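Local coordinates for nucleotidyl transferase AbiEii/AbiGii toxin family protein (Mycobacterium tuberculosis, PDB 6Y56), which is a toxin of a toxin-antitoxin system, a nucleotidyltransferase that probably blocks growth by modifying the acceptor stems of tRNAs, at residues A21-V26 / G92-G97; L110-R113 / E119-I122. One frame throughout, in Å; residues are numbered along the deposited sequence.

Contact 1: A21-V26 / G92-G97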
loop_
_atom_site.group_PDB
_atom_site.type_symbol
_atom_site.label_atom_id
_atom_site.label_comp_id
_atom_site.label_asym_id
_atom_site.label_seq_id
_atom_site.Cartn_x
_atom_site.Cartn_y
_atom_site.Cartn_z
ATOM N N ALA A 21 2.273 2.655 16.857
ATOM C CA ALA A 21 2.244 1.984 15.559
ATOM C C ALA A 21 1.956 0.497 15.709
ATOM O O ALA A 21 1.234 -0.089 14.893
ATOM C CB ALA A 21 3.568 2.190 14.828
ATOM N N ALA A 22 2.508 -0.135 16.755
ATOM C CA ALA A 22 2.248 -1.549 16.992
ATOM C C ALA A 22 0.797 -1.787 17.382
ATOM O O ALA A 22 0.190 -2.773 16.952
ATOM C CB ALA A 22 3.202 -2.098 18.057
ATOM N N LEU A 23 0.229 -0.895 18.197
ATOM C CA LEU A 23 -1.175 -1.026 18.561
ATOM C C LEU A 23 -2.069 -0.861 17.340
ATOM O O LEU A 23 -3.059 -1.584 17.182
ATOM C CB LEU A 23 -1.534 -0.013 19.648
ATOM C CG LEU A 23 -2.947 -0.089 20.230
ATOM C CD1 LEU A 23 -3.266 -1.480 20.710
ATOM C CD2 LEU A 23 -3.123 0.918 21.362
ATOM N N LEU A 24 -1.724 0.081 16.460
ATOM C CA LEU A 24 -2.474 0.250 15.218
ATOM C C LEU A 24 -2.336 -0.969 14.321
ATOM O O LEU A 24 -3.315 -1.403 13.704
ATOM C CB LEU A 24 -1.982 1.494 14.486
ATOM C CG LEU A 24 -2.629 1.708 13.111
ATOM C CD1 LEU A 24 -4.142 1.917 13.190
ATOM C CD2 LEU A 24 -1.948 2.889 12.447
ATOM N N ASP A 25 -1.132 -1.539 14.240
ATOM C CA ASP A 25 -0.919 -2.755 13.460
ATOM C C ASP A 25 -1.870 -3.858 13.917
ATOM O O ASP A 25 -2.522 -4.527 13.095
ATOM C CB ASP A 25 0.549 -3.196 13.603
ATOM C CG ASP A 25 0.893 -4.406 12.752
ATOM O OD1 ASP A 25 0.890 -4.278 11.513
ATOM O OD2 ASP A 25 1.171 -5.496 13.310
ATOM N N VAL A 26 -1.989 -4.040 15.233
ATOM C CA VAL A 26 -2.900 -5.042 15.770
ATOM C C VAL A 26 -4.343 -4.681 15.440
ATOM O O VAL A 26 -5.141 -5.545 15.045
ATOM C CB VAL A 26 -2.686 -5.187 17.290
ATOM C CG1 VAL A 26 -3.755 -6.066 17.903
ATOM C CG2 VAL A 26 -1.312 -5.746 17.584
ATOM N N GLY A 92 -13.802 -7.343 19.383
ATOM C CA GLY A 92 -13.211 -7.547 20.691
ATOM C C GLY A 92 -13.030 -6.219 21.396
ATOM O O GLY A 92 -13.960 -5.411 21.503
ATOM N N GLY A 93 -11.809 -5.969 21.854
ATOM C CA GLY A 93 -11.505 -4.763 22.598
ATOM C C GLY A 93 -11.413 -3.492 21.770
ATOM O O GLY A 93 -11.388 -2.405 22.351
ATOM N N PHE A 94 -11.350 -3.595 20.443
ATOM C CA PHE A 94 -11.146 -2.415 19.609
ATOM C C PHE A 94 -12.469 -1.848 19.118
ATOM O O PHE A 94 -13.361 -2.594 18.702
ATOM C CB PHE A 94 -10.310 -2.747 18.373
ATOM C CG PHE A 94 -8.879 -3.079 18.672
ATOM C CD1 PHE A 94 -7.930 -2.078 18.856
ATOM C CD2 PHE A 94 -8.493 -4.405 18.791
ATOM C CE1 PHE A 94 -6.605 -2.399 19.137
ATOM C CE2 PHE A 94 -7.173 -4.734 19.067
ATOM C CZ PHE A 94 -6.229 -3.735 19.238
ATOM N N GLU A 95 -12.561 -0.523 19.108
ATOM C CA GLU A 95 -13.632 0.202 18.443
ATOM C C GLU A 95 -13.013 1.059 17.355
ATOM O O GLU A 95 -11.929 1.622 17.543
ATOM C CB GLU A 95 -14.389 1.111 19.423
ATOM C CG GLU A 95 -15.653 1.728 18.829
ATOM C CD GLU A 95 -16.301 2.744 19.754
ATOM O OE1 GLU A 95 -16.109 2.641 20.983
ATOM O OE2 GLU A 95 -17.001 3.646 19.247
ATOM N N PHE A 96 -13.702 1.152 16.222
ATOM C CA PHE A 96 -13.199 1.847 15.048
ATOM C C PHE A 96 -14.125 2.986 14.665
ATOM O O PHE A 96 -15.335 2.929 14.879
ATOM C CB PHE A 96 -13.098 0.890 13.867
ATOM C CG PHE A 96 -12.179 -0.269 14.129
ATOM C CD1 PHE A 96 -10.820 -0.166 13.857
ATOM C CD2 PHE A 96 -12.651 -1.439 14.696
ATOM C CE1 PHE A 96 -9.962 -1.221 14.107
ATOM C CE2 PHE A 96 -11.781 -2.501 14.944
ATOM C CZ PHE A 96 -10.443 -2.382 14.658
ATOM N N GLY A 97 -13.538 4.014 14.079
ATOM C CA GLY A 97 -14.312 5.085 13.480
ATOM C C GLY A 97 -13.572 5.601 12.269
ATOM O O GLY A 97 -12.336 5.574 12.216
#

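Contact 2: L110-R113 / E119-I122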
loop_
_atom_site.group_PDB
_atom_site.type_symbol
_atom_site.label_atom_id
_atom_site.label_comp_id
_atom_site.label_asym_id
_atom_site.label_seq_id
_atom_site.Cartn_x
_atom_site.Cartn_y
_atom_site.Cartn_z
ATOM N N LEU A 110 -8.792 7.072 9.905
ATOM C CA LEU A 110 -9.179 5.969 10.771
ATOM C C LEU A 110 -8.766 6.272 12.202
ATOM O O LEU A 110 -7.625 6.655 12.456
ATOM C CB LEU A 110 -8.497 4.681 10.313
ATOM C CG LEU A 110 -8.758 3.438 11.166
ATOM C CD1 LEU A 110 -10.185 2.986 11.021
ATOM C CD2 LEU A 110 -7.804 2.343 10.736
ATOM N N ARG A 111 -9.687 6.076 13.137
ATOM C CA ARG A 111 -9.371 6.176 14.549
ATOM C C ARG A 111 -9.712 4.852 15.203
ATOM O O ARG A 111 -10.693 4.203 14.838
ATOM C CB ARG A 111 -10.131 7.327 15.202
ATOM C CG ARG A 111 -9.573 8.689 14.798
ATOM C CD ARG A 111 -10.193 9.825 15.594
ATOM N NE ARG A 111 -9.567 11.116 15.306
ATOM C CZ ARG A 111 -9.940 11.934 14.324
ATOM N NH1 ARG A 111 -10.938 11.600 13.512
ATOM N NH2 ARG A 111 -9.308 13.091 14.148
ATOM N N VAL A 112 -8.853 4.411 16.110
ATOM C CA VAL A 112 -9.048 3.139 16.788
ATOM C C VAL A 112 -8.866 3.377 18.279
ATOM O O VAL A 112 -8.048 4.204 18.687
ATOM C CB VAL A 112 -8.120 2.018 16.253
ATOM C CG1 VAL A 112 -8.050 2.025 14.726
ATOM C CG2 VAL A 112 -6.733 2.133 16.799
ATOM N N ARG A 113 -9.653 2.677 19.085
ATOM C CA ARG A 113 -9.528 2.799 20.531
ATOM C C ARG A 113 -9.731 1.434 21.161
ATOM O O ARG A 113 -10.712 0.748 20.864
ATOM C CB ARG A 113 -10.552 3.787 21.093
ATOM C CG ARG A 113 -10.369 4.079 22.573
ATOM C CD ARG A 113 -11.540 4.890 23.105
ATOM N NE ARG A 113 -12.811 4.339 22.646
ATOM C CZ ARG A 113 -13.404 3.278 23.186
ATOM N NH1 ARG A 113 -12.842 2.650 24.210
ATOM N NH2 ARG A 113 -14.557 2.840 22.696
ATOM N N GLU A 119 -6.094 4.647 22.844
ATOM C CA GLU A 119 -6.151 5.102 21.466
ATOM C C GLU A 119 -4.763 5.504 21.001
ATOM O O GLU A 119 -4.184 6.452 21.555
ATOM C CB GLU A 119 -7.102 6.291 21.356
ATOM C CG GLU A 119 -7.011 7.013 20.027
ATOM C CD GLU A 119 -8.164 7.973 19.800
ATOM O OE1 GLU A 119 -9.007 8.115 20.713
ATOM O OE2 GLU A 119 -8.223 8.581 18.709
ATOM N N PRO A 120 -4.195 4.833 20.001
ATOM C CA PRO A 120 -2.893 5.266 19.482
ATOM C C PRO A 120 -2.998 6.639 18.833
ATOM O O PRO A 120 -3.949 6.937 18.110
ATOM C CB PRO A 120 -2.536 4.183 18.458
ATOM C CG PRO A 120 -3.836 3.552 18.088
ATOM C CD PRO A 120 -4.704 3.634 19.314
ATOM N N ARG A 121 -2.016 7.487 19.121
ATOM C CA ARG A 121 -2.022 8.865 18.631
ATOM C C ARG A 121 -1.286 9.010 17.310
ATOM O O ARG A 121 -0.557 9.979 17.087
ATOM C CB ARG A 121 -1.449 9.796 19.695
ATOM C CG ARG A 121 -2.182 9.709 21.027
ATOM C CD ARG A 121 -1.236 9.820 22.222
ATOM N NE ARG A 121 0.022 9.095 22.043
ATOM C CZ ARG A 121 0.353 7.994 22.713
ATOM N NH1 ARG A 121 -0.486 7.472 23.599
ATOM N NH2 ARG A 121 1.521 7.404 22.488
ATOM N N ILE A 122 -1.461 8.051 16.415
ATOM C CA ILE A 122 -0.755 8.013 15.145
ATOM C C ILE A 122 -1.765 8.205 14.023
ATOM O O ILE A 122 -2.914 7.763 14.109
ATOM C CB ILE A 122 0.019 6.682 15.010
ATOM C CG1 ILE A 122 0.871 6.654 13.741
ATOM C CG2 ILE A 122 -0.927 5.499 15.075
ATOM C CD1 ILE A 122 1.857 5.494 13.709
HETATM O O HOH W 1 -5.077 6.047 14.282
HETATM O O HOH W 2 -6.377 6.169 16.595
#

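Contact 1: A21-V26 / G92-G97
Phe-94 reaches from the start of strand 94-100 to helix 19-38 and meets Leu-23 and Val-26 there. Its CB points at the helix. With CG opposite the carbonyl carbon (chi1 -69°), the ring's far edge reaches the helix. CB, CG and the two CD atoms make no close contact with the helix segment. The far half of the ring does the touching. Phe-94 CE1 lies 3.8 Å from CD1 of Leu-23, which sits at the ring edge, near the ring plane. Phe-94 CZ at the tip lies 3.7 Å from CG1 of Val-26 and 4.0 Å from CD1 of Leu-23, so both helix side chains share it. Phe-94 CE2 is 3.8 Å from CG1 of Val-26. This methyl approaches the ring obliquely.

Leu-23 and Val-26 are three residues apart, so they lie on neighbouring turns of the same helix face. In Leu-23, CG is anti to the backbone N (chi1 -175°), and the side chain extends to bring CD1 to the phenyl edge. Val-26 presents a single methyl, and its side chain runs nearly at a right angle to that of Phe-94.

No hydrogen bond crosses between 21-26 and 92-97. All three touching residues are buried, and their side chains meet through carbon alone. Other rings continue the packing: Phe-94 meets His-30 with tilted planes and His-114 edge-to-face. Elsewhere on the helix, Asp-25 forms salt bridges with Lys-56 and Arg-55, apart from the apolar patch.

This is helix-on-sheet packing, with an apolar helix face laid against one side of a mixed beta-sheet. The sheet belongs to the nucleotidyltransferase fold of the AbiEii toxin family.

Contact 2: L110-R113 / E119-I122
Glu-119 and Pro-120 pack against Val-112, where the chain turns back after strand 107-114 in the mixed sheet of the nucleotidyltransferase fold. Glu-119 comes first. Its CG lies 3.3 Å from Val-112 O, and its CA makes a CA-H...O contact with the same oxygen. CG is anti to the backbone N (chi1 168°), and the chain is extended beyond it. Glu-119 OE2 thus runs out beside the Arg-111 aliphatic chain, 3.9 Å from Arg-111 CD. Arg-111 NE is 4.5 Å from Glu-119 OE2, too far for a salt bridge; the guanidinium and carboxylate planes are turned 77° against each other. Arg-113 only brushes Glu-119 through carbon; its guanidinium is turned to Glu-95, in a salt bridge modelled implausibly short.

Pro-120 follows and sets its ring across Val-112. Pro-120 CG meets Val-112 CG2 tightly at 3.5 Å. The proline also touches Leu-23 on helix 19-38.

Two waters fill in for direct backbone bonds between the segments. Val-112 N donates to water 2, which also bonds Pro-120 O. At the end of the segment, water 1 bridges two carbonyls, lying 2.8 Å from Ile-122 O and 3.2 Å from Leu-110 O.

Overall arrangement
After the short helix 5-11 comes helix 19-38. Contact 1 closes a long loop of 65 residues, bringing the start of strand 94-100 back to this helix. Strand 107-114 then runs antiparallel beside strand 94-100, and contact 2 closes a short loop of five residues after segment 110-113. The two contacts follow in series; they neither nest nor cross. They meet in the sheet: Glu-95 and Arg-113 share a backbone hydrogen bond, Gly-97 O probably accepts one from Arg-111 N, and Phe-96 packs on Val-112. Helix 19-38 also touches contact 2, at Val-112, Pro-120 and Ile-122. Together they tie the helix, two neighbouring strands and the loop leading to strand 125-129.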